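Local coordinates for PrgB (Enterococcus faecalis, PDB 6EVU), which promotes cell aggregation, biofilm formation and conjugation by binding and compacting DNA, and is represented by its adhesin domain, at residues A[131-136]-A[157-162]; A[143-148]-A[169-174]; A[212-217]-A[300-305]; A[50-55]-A[74-79]. All coordinates share one frame; numbering follows the deposited sequence.

In the fold
All four contacts belong to one adhesin domain in which two antiparallel sheets face each other. Contacts 1 and 2 are nearly concentric, their centres about 2 Å apart: 157-162 and 143-148 lie on neighbouring strands of one sheet, 131-136 and 169-174 on neighbouring strands of the other. Contact 3 lies about 10 Å from contact 1, centre to centre, and joins the same two sheets; 300-305 pairs with 157-162, and a Tris molecule is bound there. Lys-170 of contact 2 forms a salt bridge with Asp-216 of contact 3. Contact 4 is peripheral, about 14 Å from contact 2 and 23 Å from contact 3 between centres, and meets contact 2 through Asn-146 ND2 and Lys-74 O.

Contact 1. Residues A[131-136]-A[157-162]; sequences FVYELQ and AFIGTN
Tyr-133 reaches from one sheet of the domain onto Ala-157 and Ile-159 of the facing sheet, and that single aromatic side chain makes the whole contact. Everything across it is van der Waals packing. The methyl CB of Ala-157 lies 3.8 Å from CE2 of Tyr-133 and 3.7 Å from its OH, so it sits by the outer part of the ring, at a slant to its plane. Nearer the root of the ring, CD1 of Ile-159 comes to 4.1 Å from CD2 of Tyr-133, also at a slant. Ile-159 gets its terminal methyl there through an extended chain (chi2 174°), and the two side chains cross obliquely. Tyr-133 (chi1 -63°) leans its ring across to the other sheet, which brings the CD2-CE2 side against Ile-159 and Ala-157.

No hydrogen bond links the segments. Their CA atoms come no closer than 9.6 Å, between Tyr-133 and Ala-157, a spacing filled by side chains. On the 131-136 side, polar groups pair within their own sheet: Glu-134 forms a salt bridge with Arg-172, and Gln-136 OE1 is bonded to Ser-283 OG.

The patch is buried. Strand 124-137 runs between 110-115 and 169-179, while 157-160 is flanked by 145-150 and 299-302. Phe-149 of strand 145-150 meets the Tyr-133 ring and also touches Ala-157.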
loop_
_atom_site.group_PDB
_atom_site.type_symbol
_atom_site.label_atom_id
_atom_site.label_comp_id
_atom_site.label_asym_id
_atom_site.label_seq_id
_atom_site.Cartn_x
_atom_site.Cartn_y
_atom_site.Cartn_z
ATOM N N PHE A 131 6.602 -2.640 11.154
ATOM C CA PHE A 131 5.562 -2.799 10.135
ATOM C C PHE A 131 5.210 -4.283 10.076
ATOM O O PHE A 131 6.054 -5.088 9.698
ATOM C CB PHE A 131 6.130 -2.347 8.790
ATOM C CG PHE A 131 6.222 -0.843 8.621
ATOM C CD1 PHE A 131 6.888 -0.023 9.536
ATOM C CD2 PHE A 131 5.595 -0.262 7.514
ATOM C CE1 PHE A 131 6.917 1.385 9.340
ATOM C CE2 PHE A 131 5.611 1.148 7.343
ATOM C CZ PHE A 131 6.303 1.922 8.232
ATOM N N VAL A 132 3.982 -4.650 10.437
ATOM C CA VAL A 132 3.541 -6.044 10.442
ATOM C C VAL A 132 2.625 -6.278 9.266
ATOM O O VAL A 132 1.562 -5.649 9.139
ATOM C CB VAL A 132 2.830 -6.402 11.749
ATOM C CG1 VAL A 132 2.337 -7.869 11.693
ATOM C CG2 VAL A 132 3.797 -6.099 12.923
ATOM N N TYR A 133 3.059 -7.181 8.383
ATOM C CA TYR A 133 2.347 -7.558 7.159
ATOM C C TYR A 133 1.729 -8.930 7.331
ATOM O O TYR A 133 2.405 -9.848 7.755
ATOM C CB TYR A 133 3.334 -7.631 6.002
ATOM C CG TYR A 133 3.970 -6.304 5.706
ATOM C CD1 TYR A 133 5.166 -5.892 6.338
ATOM C CD2 TYR A 133 3.408 -5.479 4.709
ATOM C CE1 TYR A 133 5.767 -4.647 5.978
ATOM C CE2 TYR A 133 3.999 -4.260 4.403
ATOM C CZ TYR A 133 5.154 -3.884 5.028
ATOM O OH TYR A 133 5.808 -2.711 4.771
ATOM N N GLU A 134 0.446 -9.055 6.976
ATOM C CA GLU A 134 -0.206 -10.340 7.047
ATOM C C GLU A 134 -0.996 -10.540 5.776
ATOM O O GLU A 134 -1.906 -9.759 5.482
ATOM C CB GLU A 134 -1.104 -10.449 8.290
ATOM C CG GLU A 134 -1.586 -11.857 8.431
ATOM C CD GLU A 134 -2.264 -12.144 9.754
ATOM O OE1 GLU A 134 -2.209 -11.313 10.724
ATOM O OE2 GLU A 134 -2.874 -13.258 9.821
ATOM N N LEU A 135 -0.686 -11.620 5.055
ATOM C CA LEU A 135 -1.503 -12.018 3.914
ATOM C C LEU A 135 -2.967 -12.175 4.316
ATOM O O LEU A 135 -3.305 -12.822 5.325
ATOM C CB LEU A 135 -0.973 -13.328 3.303
ATOM C CG LEU A 135 -1.645 -13.902 2.036
ATOM C CD1 LEU A 135 -0.595 -14.760 1.316
ATOM C CD2 LEU A 135 -2.899 -14.831 2.356
ATOM N N GLN A 136 -3.843 -11.612 3.467
ATOM C CA GLN A 136 -5.280 -11.828 3.544
ATOM C C GLN A 136 -5.913 -12.463 2.305
ATOM O O GLN A 136 -6.874 -13.243 2.450
ATOM C CB GLN A 136 -5.968 -10.494 3.852
ATOM C CG GLN A 136 -5.591 -10.052 5.272
ATOM C CD GLN A 136 -6.391 -8.858 5.684
ATOM O OE1 GLN A 136 -6.386 -7.867 4.988
ATOM N NE2 GLN A 136 -7.090 -8.951 6.816
ATOM N N ALA A 157 7.145 -1.329 0.697
ATOM C CA ALA A 157 6.934 -2.722 0.304
ATOM C C ALA A 157 6.528 -2.843 -1.156
ATOM O O ALA A 157 5.734 -2.048 -1.654
ATOM C CB ALA A 157 5.845 -3.375 1.144
ATOM N N PHE A 158 6.983 -3.915 -1.802
ATOM C CA PHE A 158 6.439 -4.351 -3.087
ATOM C C PHE A 158 5.892 -5.738 -2.875
ATOM O O PHE A 158 6.584 -6.576 -2.300
ATOM C CB PHE A 158 7.527 -4.379 -4.168
ATOM C CG PHE A 158 8.096 -3.014 -4.510
ATOM C CD1 PHE A 158 9.017 -2.423 -3.657
ATOM C CD2 PHE A 158 7.736 -2.336 -5.700
ATOM C CE1 PHE A 158 9.594 -1.140 -3.984
ATOM C CE2 PHE A 158 8.276 -1.042 -5.997
ATOM C CZ PHE A 158 9.187 -0.474 -5.146
ATOM N N ILE A 159 4.641 -5.984 -3.276
ATOM C CA ILE A 159 3.995 -7.256 -2.945
ATOM C C ILE A 159 3.331 -7.812 -4.190
ATOM O O ILE A 159 2.642 -7.090 -4.928
ATOM C CB ILE A 159 2.983 -7.059 -1.778
ATOM C CG1 ILE A 159 3.789 -6.765 -0.459
ATOM C CG2 ILE A 159 2.010 -8.309 -1.607
ATOM C CD1 ILE A 159 2.995 -6.415 0.718
ATOM N N GLY A 160 3.444 -9.132 -4.388
ATOM C CA GLY A 160 2.757 -9.679 -5.554
ATOM C C GLY A 160 2.936 -11.182 -5.642
ATOM O O GLY A 160 3.717 -11.777 -4.891
ATOM N N THR A 161 2.222 -11.777 -6.604
ATOM C CA THR A 161 2.333 -13.210 -6.880
ATOM C C THR A 161 1.756 -13.476 -8.272
ATOM O O THR A 161 1.315 -12.569 -8.963
ATOM C CB THR A 161 1.636 -14.033 -5.784
ATOM O OG1 THR A 161 1.977 -15.433 -5.995
ATOM C CG2 THR A 161 0.121 -13.908 -5.896
ATOM N N ASN A 162 1.785 -14.724 -8.676
ATOM C CA ASN A 162 1.191 -15.180 -9.923
ATOM C C ASN A 162 -0.328 -15.155 -9.827
ATOM O O ASN A 162 -0.890 -15.589 -8.820
ATOM C CB ASN A 162 1.681 -16.632 -10.119
ATOM C CG ASN A 162 1.244 -17.234 -11.380
ATOM O OD1 ASN A 162 1.262 -16.609 -12.442
ATOM N ND2 ASN A 162 0.915 -18.504 -11.304
#

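Contact 2. Residues A[143-148]-A[169-174]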
loop_
_atom_site.group_PDB
_atom_site.type_symbol
_atom_site.label_atom_id
_atom_site.label_comp_id
_atom_site.label_asym_id
_atom_site.label_seq_id
_atom_site.Cartn_x
_atom_site.Cartn_y
_atom_site.Cartn_z
ATOM N N GLY A 143 -1.567 -19.874 -2.904
ATOM C CA GLY A 143 -2.168 -18.963 -1.940
ATOM C C GLY A 143 -1.179 -18.159 -1.116
ATOM O O GLY A 143 -1.514 -17.730 0.007
ATOM N N THR A 144 -0.003 -17.866 -1.673
ATOM C CA THR A 144 1.017 -17.087 -0.991
ATOM C C THR A 144 1.196 -15.762 -1.707
ATOM O O THR A 144 0.726 -15.565 -2.835
ATOM C CB THR A 144 2.372 -17.813 -0.963
ATOM O OG1 THR A 144 2.795 -18.086 -2.297
ATOM C CG2 THR A 144 2.230 -19.156 -0.193
ATOM N N LEU A 145 1.931 -14.860 -1.066
ATOM C CA LEU A 145 2.360 -13.632 -1.734
ATOM C C LEU A 145 3.856 -13.492 -1.558
ATOM O O LEU A 145 4.436 -13.989 -0.581
ATOM C CB LEU A 145 1.686 -12.352 -1.159
ATOM C CG LEU A 145 0.192 -12.264 -1.403
ATOM C CD1 LEU A 145 -0.337 -11.175 -0.459
ATOM C CD2 LEU A 145 -0.260 -12.114 -2.819
ATOM N N ASN A 146 4.501 -12.793 -2.516
ATOM C CA ASN A 146 5.897 -12.457 -2.376
ATOM C C ASN A 146 5.990 -10.990 -1.975
ATOM O O ASN A 146 5.209 -10.167 -2.432
ATOM C CB ASN A 146 6.640 -12.678 -3.688
ATOM C CG ASN A 146 6.310 -14.019 -4.328
ATOM O OD1 ASN A 146 6.266 -15.041 -3.646
ATOM N ND2 ASN A 146 6.061 -14.018 -5.658
ATOM N N ALA A 147 7.007 -10.679 -1.180
ATOM C CA ALA A 147 7.204 -9.318 -0.727
ATOM C C ALA A 147 8.664 -8.974 -0.864
ATOM O O ALA A 147 9.550 -9.797 -0.595
ATOM C CB ALA A 147 6.771 -9.133 0.724
ATOM N N VAL A 148 8.926 -7.724 -1.228
ATOM C CA VAL A 148 10.251 -7.172 -1.070
ATOM C C VAL A 148 10.068 -5.961 -0.174
ATOM O O VAL A 148 9.337 -5.026 -0.533
ATOM C CB VAL A 148 10.927 -6.809 -2.392
ATOM C CG1 VAL A 148 12.303 -6.281 -2.117
ATOM C CG2 VAL A 148 11.089 -8.076 -3.304
ATOM N N VAL A 169 -5.466 -9.739 -4.597
ATOM C CA VAL A 169 -4.291 -9.590 -3.747
ATOM C C VAL A 169 -4.723 -8.723 -2.573
ATOM O O VAL A 169 -5.287 -7.657 -2.793
ATOM C CB VAL A 169 -3.137 -8.954 -4.527
ATOM C CG1 VAL A 169 -1.931 -8.682 -3.652
ATOM C CG2 VAL A 169 -2.731 -9.887 -5.684
ATOM N N LYS A 170 -4.462 -9.157 -1.333
ATOM C CA LYS A 170 -4.766 -8.289 -0.186
ATOM C C LYS A 170 -3.854 -8.592 0.996
ATOM O O LYS A 170 -3.621 -9.757 1.319
ATOM C CB LYS A 170 -6.250 -8.384 0.222
ATOM C CG LYS A 170 -6.614 -7.243 1.216
ATOM C CD LYS A 170 -8.099 -7.163 1.484
ATOM C CE LYS A 170 -8.567 -8.199 2.485
ATOM N NZ LYS A 170 -10.073 -8.053 2.791
ATOM N N THR A 171 -3.321 -7.535 1.624
ATOM C CA THR A 171 -2.360 -7.599 2.708
ATOM C C THR A 171 -2.813 -6.642 3.802
ATOM O O THR A 171 -3.107 -5.469 3.509
ATOM C CB THR A 171 -0.946 -7.198 2.250
ATOM O OG1 THR A 171 -0.562 -8.017 1.109
ATOM C CG2 THR A 171 0.051 -7.388 3.365
ATOM N N ARG A 172 -2.800 -7.113 5.048
ATOM C CA ARG A 172 -3.028 -6.241 6.207
ATOM C C ARG A 172 -1.690 -5.673 6.659
ATOM O O ARG A 172 -0.664 -6.381 6.718
ATOM C CB ARG A 172 -3.698 -7.011 7.372
ATOM C CG ARG A 172 -3.998 -6.030 8.564
ATOM C CD ARG A 172 -5.108 -6.601 9.419
ATOM N NE ARG A 172 -4.656 -7.850 9.988
ATOM C CZ ARG A 172 -5.448 -8.792 10.496
ATOM N NH1 ARG A 172 -6.779 -8.649 10.504
ATOM N NH2 ARG A 172 -4.888 -9.892 10.992
ATOM N N LEU A 173 -1.679 -4.360 6.937
ATOM C CA LEU A 173 -0.502 -3.679 7.464
ATOM C C LEU A 173 -0.880 -3.006 8.781
ATOM O O LEU A 173 -1.833 -2.201 8.824
ATOM C CB LEU A 173 0.055 -2.632 6.465
ATOM C CG LEU A 173 1.166 -1.705 6.974
ATOM C CD1 LEU A 173 2.401 -2.511 7.461
ATOM C CD2 LEU A 173 1.587 -0.843 5.824
ATOM N N THR A 174 -0.162 -3.360 9.850
ATOM C CA THR A 174 -0.330 -2.711 11.160
ATOM C C THR A 174 1.017 -2.168 11.578
ATOM O O THR A 174 2.023 -2.881 11.508
ATOM C CB THR A 174 -0.813 -3.727 12.201
ATOM O OG1 THR A 174 -2.016 -4.374 11.744
ATOM C CG2 THR A 174 -1.018 -3.023 13.553
#
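Leu-145 splits its two methyls between Val-169 and Thr-171, two residues apart on the facing strand: CD1 goes to Thr-171 and CD2 to Val-169. Its CG is anti to the carbonyl carbon (chi1 -67°), and the branch beyond spreads toward segment 169-174. CD2 meets CG1 of Val-169 at 3.9 Å, an apolar contact in which the two side chains pass at a slant. Val-169 presents that methyl because CG1 is the branch anti to its backbone N.

CD1 has more polar company. It lies 3.5 Å from OG1 of Thr-171 and 4.0 Å from the carbonyl O of Lys-170, both plain van der Waals approaches. Thr-171 holds OG1 beside its backbone N, opposite the carbonyl carbon (chi1 -54°), and so it is the hydroxyl oxygen, not CG2, that lies against CD1. Leu-145 and Thr-171 run past one another in opposite directions, so the contact is made alongside.

Lys-170, between these two residues, contributes backbone here. Its CB turns from Leu-145, and the amine NZ forms a salt bridge with Asp-216. Around the leucine, Leu-135, Ile-159 and Thr-161 add further cover.

The strand axes approach to 9.5 Å and make an angle of 56°, with no hydrogen bond between them. Such spacing, bridged by one leucine reaching from one antiparallel sheet onto the other, is that of a beta-sandwich core, consistent with the lectin-like domain of the antigen I/II family.

Contact 3. Residues A[212-217]-A[300-305]. With TRS (2-amino-2-hydroxymethyl-propane-1,3-diol), chain C.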
loop_
_atom_site.group_PDB
_atom_site.type_symbol
_atom_site.label_atom_id
_atom_site.label_comp_id
_atom_site.label_asym_id
_atom_site.label_seq_id
_atom_site.Cartn_x
_atom_site.Cartn_y
_atom_site.Cartn_z
ATOM N N GLU A 212 -5.997 -1.004 -7.858
ATOM C CA GLU A 212 -5.393 -1.004 -6.520
ATOM C C GLU A 212 -6.353 -0.316 -5.548
ATOM O O GLU A 212 -7.013 0.678 -5.909
ATOM C CB GLU A 212 -4.018 -0.324 -6.528
ATOM C CG GLU A 212 -3.143 -0.886 -7.613
ATOM C CD GLU A 212 -1.671 -0.608 -7.444
ATOM O OE1 GLU A 212 -1.299 0.204 -6.568
ATOM O OE2 GLU A 212 -0.877 -1.159 -8.243
ATOM N N PHE A 213 -6.490 -0.893 -4.343
ATOM C CA PHE A 213 -7.457 -0.433 -3.336
ATOM C C PHE A 213 -6.847 -0.447 -1.943
ATOM O O PHE A 213 -5.781 -1.040 -1.709
ATOM C CB PHE A 213 -8.730 -1.320 -3.313
ATOM C CG PHE A 213 -8.471 -2.767 -2.884
ATOM C CD1 PHE A 213 -8.519 -3.134 -1.544
ATOM C CD2 PHE A 213 -8.233 -3.745 -3.850
ATOM C CE1 PHE A 213 -8.304 -4.435 -1.150
ATOM C CE2 PHE A 213 -8.040 -5.075 -3.473
ATOM C CZ PHE A 213 -8.062 -5.426 -2.134
ATOM N N VAL A 214 -7.554 0.204 -1.009
ATOM C CA VAL A 214 -7.414 -0.015 0.416
ATOM C C VAL A 214 -8.768 -0.407 0.992
ATOM O O VAL A 214 -9.810 -0.134 0.401
ATOM C CB VAL A 214 -6.858 1.236 1.114
ATOM C CG1 VAL A 214 -5.431 1.455 0.652
ATOM C CG2 VAL A 214 -7.765 2.533 0.817
ATOM N N SER A 215 -8.749 -1.095 2.136
ATOM C CA SER A 215 -9.989 -1.606 2.727
ATOM C C SER A 215 -9.717 -1.993 4.177
ATOM O O SER A 215 -8.569 -1.946 4.644
ATOM C CB SER A 215 -10.521 -2.810 1.943
ATOM O OG SER A 215 -9.593 -3.870 2.108
ATOM N N ASP A 216 -10.781 -2.448 4.863
ATOM C CA ASP A 216 -10.676 -3.069 6.182
ATOM C C ASP A 216 -9.854 -2.206 7.141
ATOM O O ASP A 216 -8.934 -2.660 7.825
ATOM C CB ASP A 216 -10.112 -4.475 6.074
ATOM C CG ASP A 216 -10.896 -5.313 5.100
ATOM O OD1 ASP A 216 -12.081 -5.540 5.385
ATOM O OD2 ASP A 216 -10.342 -5.676 4.036
ATOM N N PHE A 217 -10.256 -0.945 7.229
ATOM C CA PHE A 217 -9.578 -0.066 8.164
ATOM C C PHE A 217 -9.807 -0.603 9.571
ATOM O O PHE A 217 -10.919 -1.009 9.910
ATOM C CB PHE A 217 -10.073 1.371 7.967
ATOM C CG PHE A 217 -9.410 2.019 6.774
ATOM C CD1 PHE A 217 -9.846 1.742 5.482
ATOM C CD2 PHE A 217 -8.227 2.735 6.943
ATOM C CE1 PHE A 217 -9.151 2.254 4.369
ATOM C CE2 PHE A 217 -7.522 3.289 5.837
ATOM C CZ PHE A 217 -7.992 3.057 4.555
ATOM N N GLN A 300 2.142 -5.080 -6.806
ATOM C CA GLN A 300 1.965 -3.644 -6.616
ATOM C C GLN A 300 3.079 -3.098 -5.730
ATOM O O GLN A 300 3.753 -3.820 -4.991
ATOM C CB GLN A 300 0.591 -3.353 -5.970
ATOM C CG GLN A 300 0.567 -3.751 -4.492
ATOM C CD GLN A 300 -0.856 -3.785 -3.937
ATOM O OE1 GLN A 300 -1.348 -4.794 -3.470
ATOM N NE2 GLN A 300 -1.509 -2.638 -3.961
ATOM N N TRP A 301 3.215 -1.760 -5.789
ATOM C CA TRP A 301 4.087 -1.043 -4.868
ATOM C C TRP A 301 3.189 -0.307 -3.894
ATOM O O TRP A 301 2.318 0.443 -4.340
ATOM C CB TRP A 301 4.946 -0.057 -5.670
ATOM C CG TRP A 301 5.765 0.884 -4.805
ATOM C CD1 TRP A 301 6.210 0.642 -3.555
ATOM C CD2 TRP A 301 6.219 2.212 -5.145
ATOM N NE1 TRP A 301 6.900 1.719 -3.052
ATOM C CE2 TRP A 301 6.918 2.699 -4.015
ATOM C CE3 TRP A 301 6.061 3.044 -6.268
ATOM C CZ2 TRP A 301 7.494 3.994 -4.007
ATOM C CZ3 TRP A 301 6.656 4.305 -6.259
ATOM C CH2 TRP A 301 7.328 4.766 -5.125
ATOM N N PHE A 302 3.381 -0.528 -2.596
ATOM C CA PHE A 302 2.637 0.204 -1.571
ATOM C C PHE A 302 3.650 1.001 -0.757
ATOM O O PHE A 302 4.407 0.434 0.021
ATOM C CB PHE A 302 1.805 -0.680 -0.638
ATOM C CG PHE A 302 0.975 0.164 0.280
ATOM C CD1 PHE A 302 -0.201 0.754 -0.220
ATOM C CD2 PHE A 302 1.446 0.532 1.508
ATOM C CE1 PHE A 302 -0.964 1.591 0.562
ATOM C CE2 PHE A 302 0.685 1.433 2.329
ATOM C CZ PHE A 302 -0.501 1.951 1.844
ATOM N N ALA A 303 3.617 2.322 -0.893
ATOM C CA ALA A 303 4.470 3.209 -0.116
ATOM C C ALA A 303 3.666 3.813 1.030
ATOM O O ALA A 303 2.513 4.220 0.828
ATOM C CB ALA A 303 5.004 4.331 -1.005
ATOM N N PHE A 304 4.290 3.898 2.196
ATOM C CA PHE A 304 3.687 4.476 3.390
ATOM C C PHE A 304 4.347 5.798 3.729
ATOM O O PHE A 304 5.558 5.844 3.907
ATOM C CB PHE A 304 3.829 3.567 4.602
ATOM C CG PHE A 304 3.253 4.165 5.829
ATOM C CD1 PHE A 304 1.883 4.095 6.045
ATOM C CD2 PHE A 304 4.073 4.845 6.774
ATOM C CE1 PHE A 304 1.310 4.681 7.213
ATOM C CE2 PHE A 304 3.497 5.398 7.963
ATOM C CZ PHE A 304 2.134 5.336 8.165
ATOM N N SER A 305 3.541 6.863 3.853
ATOM C CA SER A 305 4.083 8.139 4.322
ATOM C C SER A 305 2.946 8.992 4.851
ATOM O O SER A 305 1.771 8.659 4.717
ATOM C CB SER A 305 4.816 8.907 3.208
ATOM O OG SER A 305 3.922 9.677 2.422
HETATM C C TRS C . 1.533 1.914 -8.574
HETATM C C1 TRS C . 1.785 2.871 -9.775
HETATM C C2 TRS C . 2.529 2.162 -7.436
HETATM C C3 TRS C . 1.620 0.438 -9.044
HETATM N N TRS C . 0.214 2.247 -8.067
HETATM O O1 TRS C . 0.664 2.636 -10.623
HETATM O O2 TRS C . 2.552 3.516 -7.065
HETATM O O3 TRS C . 1.655 -0.367 -7.839
HETATM O O HOH W 1 -0.433 0.226 -4.048
#
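Glu-212 and Gln-300 mark the closest approach of the two backbones, 7.8 Å from CA to CA, where strands 212-215 and 300-302 diverge at 45°. Nothing bonds the strands directly; a water and a bound Tris molecule do the joining.

Glu-212 extends beyond CG, carrying its carboxylate along to Gln-300, and Glu-212 OE2 lies 3.5 Å from Gln-300 CB. OE1 of Glu-212 accepts a hydrogen bond from the water at 2.7 Å, and the same water donates to the carbonyl O of Trp-301 and accepts from Gln-300 NE2. Three bonds therefore fix its place. From a CG set between backbone N and carbonyl carbon (chi1 73°), the extended Gln-300 chain carries its amide to this water and to Gly-285 O.

Tris, probably from the crystallisation liquor, occupies both carboxylate oxygens: its N donates to OE1 of Glu-212 at 3.0 Å and its O3 to OE2 of Glu-212 at 2.7 Å. O3 in turn accepts from the backbone N of Trp-301 at 2.9 Å in an almost straight bond, 176°. The indole lies obliquely against the Tris, Trp-301 CE3 being 3.6 Å from its O2. Further along, Val-214 CG1 and Phe-302 CE1 touch loosely at 4.5 Å.

Ser-199, Asn-201 and Asp-260 also bond the Tris, completing a mixed polar and aromatic pocket. This is consistent with a ligand-binding cleft of an adhesin domain, although its natural ligand is not established here.

Contact 4. Residues A[50-55]-A[74-79]; sequences KFIKAT and KDMGGK
A type II beta turn, Met-76 to Lys-79, leans on Ile-52 in the short link between strand 50-51 and helix 54-57. CG2 of Ile-52 does the touching: it meets CE of Met-76 at 3.8 Å and lies 4.1 Å from the carbonyl O of Lys-79. Met-76 is bent at both chi2 (-61°) and chi3 (-83°), curling the terminal methyl onto the isoleucine, and the two side chains meet at an angle. Ile-52 offers CG2 as the branch anti to its backbone N.

The turn is closed by the backbone bond from Lys-79 N to Met-76 O, 2.8 Å, and Gly-78 occupies its third position with positive phi. Just ahead of it, Asp-75 forms an Asx turn: its OD1 is met nearly end-on by Gly-77 N at 3.0 Å, with the N-H...O angle at 157°. Ser-142 OG is a second partner of that oxygen.

Water adds the one polar link across the segments, accepting from Lys-53 N at 3.0 Å and donating to Lys-79 O at 2.7 Å. Lys-53 is the N-cap residue of helix 54-57. Behind the apolar pair, Asn-146 of strand 145-150 touches both Ile-52 and Met-76, while Leu-103 backs the methionine.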
loop_
_atom_site.group_PDB
_atom_site.type_symbol
_atom_site.label_atom_id
_atom_site.label_comp_id
_atom_site.label_asym_id
_atom_site.label_seq_id
_atom_site.Cartn_x
_atom_site.Cartn_y
_atom_site.Cartn_z
ATOM N N LYS A 50 9.225 -16.880 5.879
ATOM C CA LYS A 50 10.306 -17.556 5.167
ATOM C C LYS A 50 10.963 -16.572 4.203
ATOM O O LYS A 50 10.279 -15.697 3.648
ATOM C CB LYS A 50 9.793 -18.760 4.376
ATOM C CG LYS A 50 9.241 -19.918 5.178
ATOM C CD LYS A 50 8.805 -21.051 4.187
ATOM C CE LYS A 50 8.548 -22.368 4.895
ATOM N NZ LYS A 50 7.306 -22.302 5.708
ATOM N N PHE A 51 12.296 -16.661 4.059
ATOM C CA PHE A 51 13.022 -15.760 3.154
ATOM C C PHE A 51 13.128 -16.374 1.773
ATOM O O PHE A 51 13.248 -17.598 1.637
ATOM C CB PHE A 51 14.434 -15.453 3.667
ATOM C CG PHE A 51 14.437 -14.655 4.934
ATOM C CD1 PHE A 51 14.585 -15.303 6.160
ATOM C CD2 PHE A 51 14.227 -13.272 4.917
ATOM C CE1 PHE A 51 14.559 -14.586 7.333
ATOM C CE2 PHE A 51 14.214 -12.538 6.110
ATOM C CZ PHE A 51 14.368 -13.187 7.307
ATOM N N ILE A 52 13.040 -15.528 0.741
ATOM C CA ILE A 52 13.267 -15.926 -0.652
ATOM C C ILE A 52 14.677 -15.520 -1.031
ATOM O O ILE A 52 15.046 -14.343 -0.929
ATOM C CB ILE A 52 12.250 -15.287 -1.591
ATOM C CG1 ILE A 52 10.845 -15.703 -1.146
ATOM C CG2 ILE A 52 12.557 -15.669 -3.055
ATOM C CD1 ILE A 52 9.696 -14.837 -1.803
ATOM N N LYS A 53 15.478 -16.486 -1.439
ATOM C CA LYS A 53 16.803 -16.159 -1.962
ATOM C C LYS A 53 16.698 -15.210 -3.153
ATOM O O LYS A 53 15.900 -15.435 -4.072
ATOM C CB LYS A 53 17.550 -17.428 -2.428
ATOM C CG LYS A 53 17.629 -18.546 -1.457
ATOM C CD LYS A 53 18.221 -19.755 -2.179
ATOM C CE LYS A 53 19.486 -20.187 -1.522
ATOM N NZ LYS A 53 19.810 -21.565 -1.990
ATOM N N ALA A 54 17.526 -14.155 -3.131
ATOM C CA ALA A 54 17.615 -13.218 -4.243
ATOM C C ALA A 54 17.821 -13.941 -5.562
ATOM O O ALA A 54 17.229 -13.560 -6.579
ATOM C CB ALA A 54 18.759 -12.218 -3.994
ATOM N N THR A 55 18.641 -15.014 -5.567
ATOM C CA THR A 55 18.880 -15.710 -6.831
ATOM C C THR A 55 17.625 -16.421 -7.344
ATOM O O THR A 55 17.492 -16.612 -8.552
ATOM C CB THR A 55 20.055 -16.680 -6.702
ATOM O OG1 THR A 55 19.810 -17.630 -5.660
ATOM C CG2 THR A 55 21.274 -15.893 -6.310
ATOM N N LYS A 74 5.189 -14.395 -9.836
ATOM C CA LYS A 74 5.477 -15.796 -9.971
ATOM C C LYS A 74 5.117 -16.436 -8.630
ATOM O O LYS A 74 5.103 -15.783 -7.606
ATOM C CB LYS A 74 6.906 -16.077 -10.415
ATOM C CG LYS A 74 8.010 -15.621 -9.498
ATOM C CD LYS A 74 9.355 -16.128 -9.995
ATOM C CE LYS A 74 10.518 -15.431 -9.309
ATOM N NZ LYS A 74 10.732 -14.089 -9.872
ATOM N N ASP A 75 4.806 -17.714 -8.660
ATOM C CA ASP A 75 4.392 -18.413 -7.448
ATOM C C ASP A 75 5.647 -18.954 -6.784
ATOM O O ASP A 75 6.316 -19.829 -7.347
ATOM C CB ASP A 75 3.435 -19.541 -7.826
ATOM C CG ASP A 75 2.781 -20.173 -6.622
ATOM O OD1 ASP A 75 3.294 -20.066 -5.511
ATOM O OD2 ASP A 75 1.706 -20.765 -6.798
ATOM N N MET A 76 5.975 -18.437 -5.605
ATOM C CA MET A 76 7.163 -18.904 -4.883
ATOM C C MET A 76 6.810 -19.802 -3.706
ATOM O O MET A 76 7.670 -20.041 -2.854
ATOM C CB MET A 76 7.988 -17.714 -4.412
ATOM C CG MET A 76 8.466 -16.880 -5.567
ATOM S SD MET A 76 9.534 -17.741 -6.711
ATOM C CE MET A 76 11.167 -17.629 -5.948
ATOM N N GLY A 77 5.557 -20.252 -3.606
ATOM C CA GLY A 77 5.216 -21.218 -2.570
ATOM C C GLY A 77 6.121 -22.426 -2.700
ATOM O O GLY A 77 6.248 -22.978 -3.788
ATOM N N GLY A 78 6.818 -22.793 -1.636
ATOM C CA GLY A 78 7.774 -23.884 -1.733
ATOM C C GLY A 78 9.089 -23.529 -2.401
ATOM O O GLY A 78 9.933 -24.419 -2.585
ATOM N N LYS A 79 9.313 -22.264 -2.752
ATOM C CA LYS A 79 10.601 -21.790 -3.248
ATOM C C LYS A 79 11.140 -20.688 -2.329
ATOM O O LYS A 79 11.667 -19.661 -2.793
ATOM C CB LYS A 79 10.478 -21.275 -4.686
ATOM C CG LYS A 79 10.221 -22.376 -5.787
ATOM C CD LYS A 79 9.061 -21.994 -6.713
ATOM C CE LYS A 79 7.763 -22.664 -6.203
ATOM N NZ LYS A 79 6.444 -22.486 -6.922
HETATM O O HOH W 2 14.231 -19.151 -1.972
#